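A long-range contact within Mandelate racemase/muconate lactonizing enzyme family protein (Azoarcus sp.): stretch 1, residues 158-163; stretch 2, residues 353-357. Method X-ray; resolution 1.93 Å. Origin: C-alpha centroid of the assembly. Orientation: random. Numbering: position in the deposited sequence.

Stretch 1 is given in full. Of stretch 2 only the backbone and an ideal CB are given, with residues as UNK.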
# COMPACT_ATOMS: atom_id res chain seq x y z
N ARG A 158 34.63 -25.17 -22.99
CA ARG A 158 35.60 -25.29 -24.08
C ARG A 158 34.93 -25.22 -25.45
O ARG A 158 35.51 -24.71 -26.41
CB ARG A 158 36.39 -26.61 -23.96
CG ARG A 158 37.74 -26.46 -23.26
CD ARG A 158 38.56 -27.74 -23.30
NE ARG A 158 38.19 -28.69 -22.25
CZ ARG A 158 37.57 -29.85 -22.47
NH1 ARG A 158 37.26 -30.22 -23.71
NH2 ARG A 158 37.27 -30.64 -21.44
N GLU A 159 33.69 -25.71 -25.53
CA GLU A 159 32.94 -25.70 -26.78
C GLU A 159 32.50 -24.28 -27.16
O GLU A 159 32.23 -24.01 -28.33
CB GLU A 159 31.72 -26.61 -26.65
CG GLU A 159 30.89 -26.76 -27.93
CD GLU A 159 31.71 -27.21 -29.12
OE1 GLU A 159 32.65 -28.02 -28.94
OE2 GLU A 159 31.40 -26.76 -30.25
N GLY A 160 32.42 -23.39 -26.18
CA GLY A 160 32.04 -22.01 -26.46
C GLY A 160 30.79 -21.49 -25.76
O GLY A 160 30.44 -20.31 -25.90
N PHE A 161 30.11 -22.34 -25.01
CA PHE A 161 28.90 -21.90 -24.32
C PHE A 161 29.16 -20.76 -23.34
O PHE A 161 30.22 -20.66 -22.74
CB PHE A 161 28.23 -23.10 -23.66
CG PHE A 161 27.67 -24.07 -24.67
CD1 PHE A 161 28.46 -25.06 -25.22
CD2 PHE A 161 26.35 -23.93 -25.11
CE1 PHE A 161 27.96 -25.91 -26.22
CE2 PHE A 161 25.83 -24.76 -26.11
CZ PHE A 161 26.65 -25.76 -26.66
N HIS A 162 28.15 -19.90 -23.20
CA HIS A 162 28.21 -18.69 -22.39
C HIS A 162 27.87 -18.75 -20.91
O HIS A 162 28.18 -17.81 -20.17
CB HIS A 162 27.36 -17.64 -23.10
CG HIS A 162 27.70 -17.50 -24.54
ND1 HIS A 162 28.60 -16.56 -25.01
CD2 HIS A 162 27.35 -18.24 -25.62
CE1 HIS A 162 28.78 -16.73 -26.31
NE2 HIS A 162 28.03 -17.74 -26.70
N PHE A 163 27.22 -19.81 -20.47
CA PHE A 163 26.95 -19.97 -19.05
C PHE A 163 26.75 -21.43 -18.73
O PHE A 163 26.63 -22.25 -19.64
CB PHE A 163 25.75 -19.11 -18.60
CG PHE A 163 24.42 -19.51 -19.19
CD1 PHE A 163 23.76 -20.65 -18.76
CD2 PHE A 163 23.81 -18.69 -20.14
CE1 PHE A 163 22.49 -20.96 -19.25
CE2 PHE A 163 22.55 -19.00 -20.64
CZ PHE A 163 21.89 -20.13 -20.20
N UNK A 353 26.67 -24.56 -33.08
CA UNK A 353 28.11 -24.58 -33.26
C UNK A 353 28.82 -23.50 -32.46
O UNK A 353 28.38 -22.35 -32.42
CB UNK A 353 28.45 -24.43 -34.74
N UNK A 354 29.93 -23.87 -31.82
CA UNK A 354 30.70 -22.93 -31.02
C UNK A 354 29.91 -22.26 -29.91
O UNK A 354 30.23 -21.14 -29.51
CB UNK A 354 31.29 -21.85 -31.93
N UNK A 355 28.90 -22.95 -29.39
CA UNK A 355 28.10 -22.38 -28.32
C UNK A 355 27.06 -21.39 -28.81
O UNK A 355 26.57 -20.56 -28.05
CB UNK A 355 29.01 -21.70 -27.30
N UNK A 356 26.71 -21.49 -30.09
CA UNK A 356 25.72 -20.61 -30.70
C UNK A 356 24.65 -21.40 -31.46
O UNK A 356 24.92 -22.50 -31.95
CB UNK A 356 26.41 -19.62 -31.64
N UNK A 357 23.45 -20.84 -31.54
CA UNK A 357 22.35 -21.46 -32.27
C UNK A 357 21.99 -20.55 -33.45
O UNK A 357 21.81 -19.35 -33.28
CB UNK A 357 21.14 -21.69 -31.36

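Position 353 opens a tight turn that runs to position 356, and its CA-to-CB bond points away from stretch 1. The phi/psi of -150/136 is extended and places no special demand on the side chain, and no atom of stretch 1 lies within 5.5 Å of the ideal CB. Almost any residue would do as far as this contact is concerned. The deposited residue is Glu 353. Its backbone closes the turn, with its N hydrogen-bonded to the O of position 356 at 2.9 Å and its O accepting from the N of position 356 at 3.0 Å, while its side chain makes no contact with stretch 1.

Position 354 has phi/psi of 58/28, the left-handed region expected at the second residue of a type I' turn. Positive phi favours glycine, with asparagine and aspartate the usual alternatives. The CA-to-CB bond points away, and an ideal CB would stand 4.3 Å from the O of Glu 159, so stretch 1 does not by itself exclude a side chain. What it does offer is an acceptor, the backbone carbonyl of Glu 159. The residue is Gly 354, and its CA lies 3.3 Å from Glu 159 O in a CA-H...O contact with an angle of 138° at the hydrogen.

Position 355 is the most constrained of the five. Its phi/psi of 80/21 would jam a CB against the carbonyl oxygen of the preceding residue, and that alone calls for glycine. Stretch 1 gives an independent reason, since here the CA-to-CB bond points toward it: the ideal CB would be 2.4 Å from Gly 160 C and 2.6 Å from Phe 161 N, both clashes. No side chain fits. The residue is Gly 355, and its bare CA approaches to 3.8 Å from Gly 160 C, packing against the backbone where the chain leaves the helix through the Schellman motif at Gly 160. The same CA sits over the face of the Phe 161 ring, 3.8 Å from its centroid and only 4° off the ring normal, a CH-pi contact. Gly 355 O lies near the plane of the His 162 ring, at its edge, 3.4 Å from CD2.

Position 356 returns to an extended conformation, phi/psi -129/152, and its CA-to-CB bond points away. A short side chain would therefore miss stretch 1, but a long one could bend back toward the imidazole of His 162. An aromatic ring would suit, as would a long polar chain. The residue is Tyr 356, with chi1 in the m well. Its ring turns a face to the edge of His 162, with centroids 4.9 Å apart and planes at 73°, and its OH comes 3.6 Å from His 162 CE1.

Position 357 continues the strand beyond the reach of stretch 1, which therefore does not discriminate among side chains; many types would suit the extended backbone, beta-branched and aromatic residues especially. The residue is Leu 357, and its side chain comes no nearer to stretch 1 than 7.7 Å, from Leu 357 CB to Phe 161 CE2.

Stretch 2 353-357: EGGYL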
# COMPACT_ATOMS: atom_id res chain seq x y z
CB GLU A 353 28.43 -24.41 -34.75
CG GLU A 353 29.88 -24.67 -35.11
CD GLU A 353 30.20 -24.23 -36.53
OE1 GLU A 353 29.37 -24.48 -37.43
OE2 GLU A 353 31.27 -23.62 -36.74
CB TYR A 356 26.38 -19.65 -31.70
CG TYR A 356 27.10 -18.47 -31.09
CD1 TYR A 356 26.41 -17.31 -30.74
CD2 TYR A 356 28.48 -18.49 -30.90
CE1 TYR A 356 27.08 -16.19 -30.22
CE2 TYR A 356 29.17 -17.38 -30.39
CZ TYR A 356 28.46 -16.23 -30.06
OH TYR A 356 29.13 -15.13 -29.55
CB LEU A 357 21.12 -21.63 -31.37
CG LEU A 357 19.74 -21.81 -32.04
CD1 LEU A 357 19.75 -23.01 -32.98
CD2 LEU A 357 18.67 -21.98 -30.97
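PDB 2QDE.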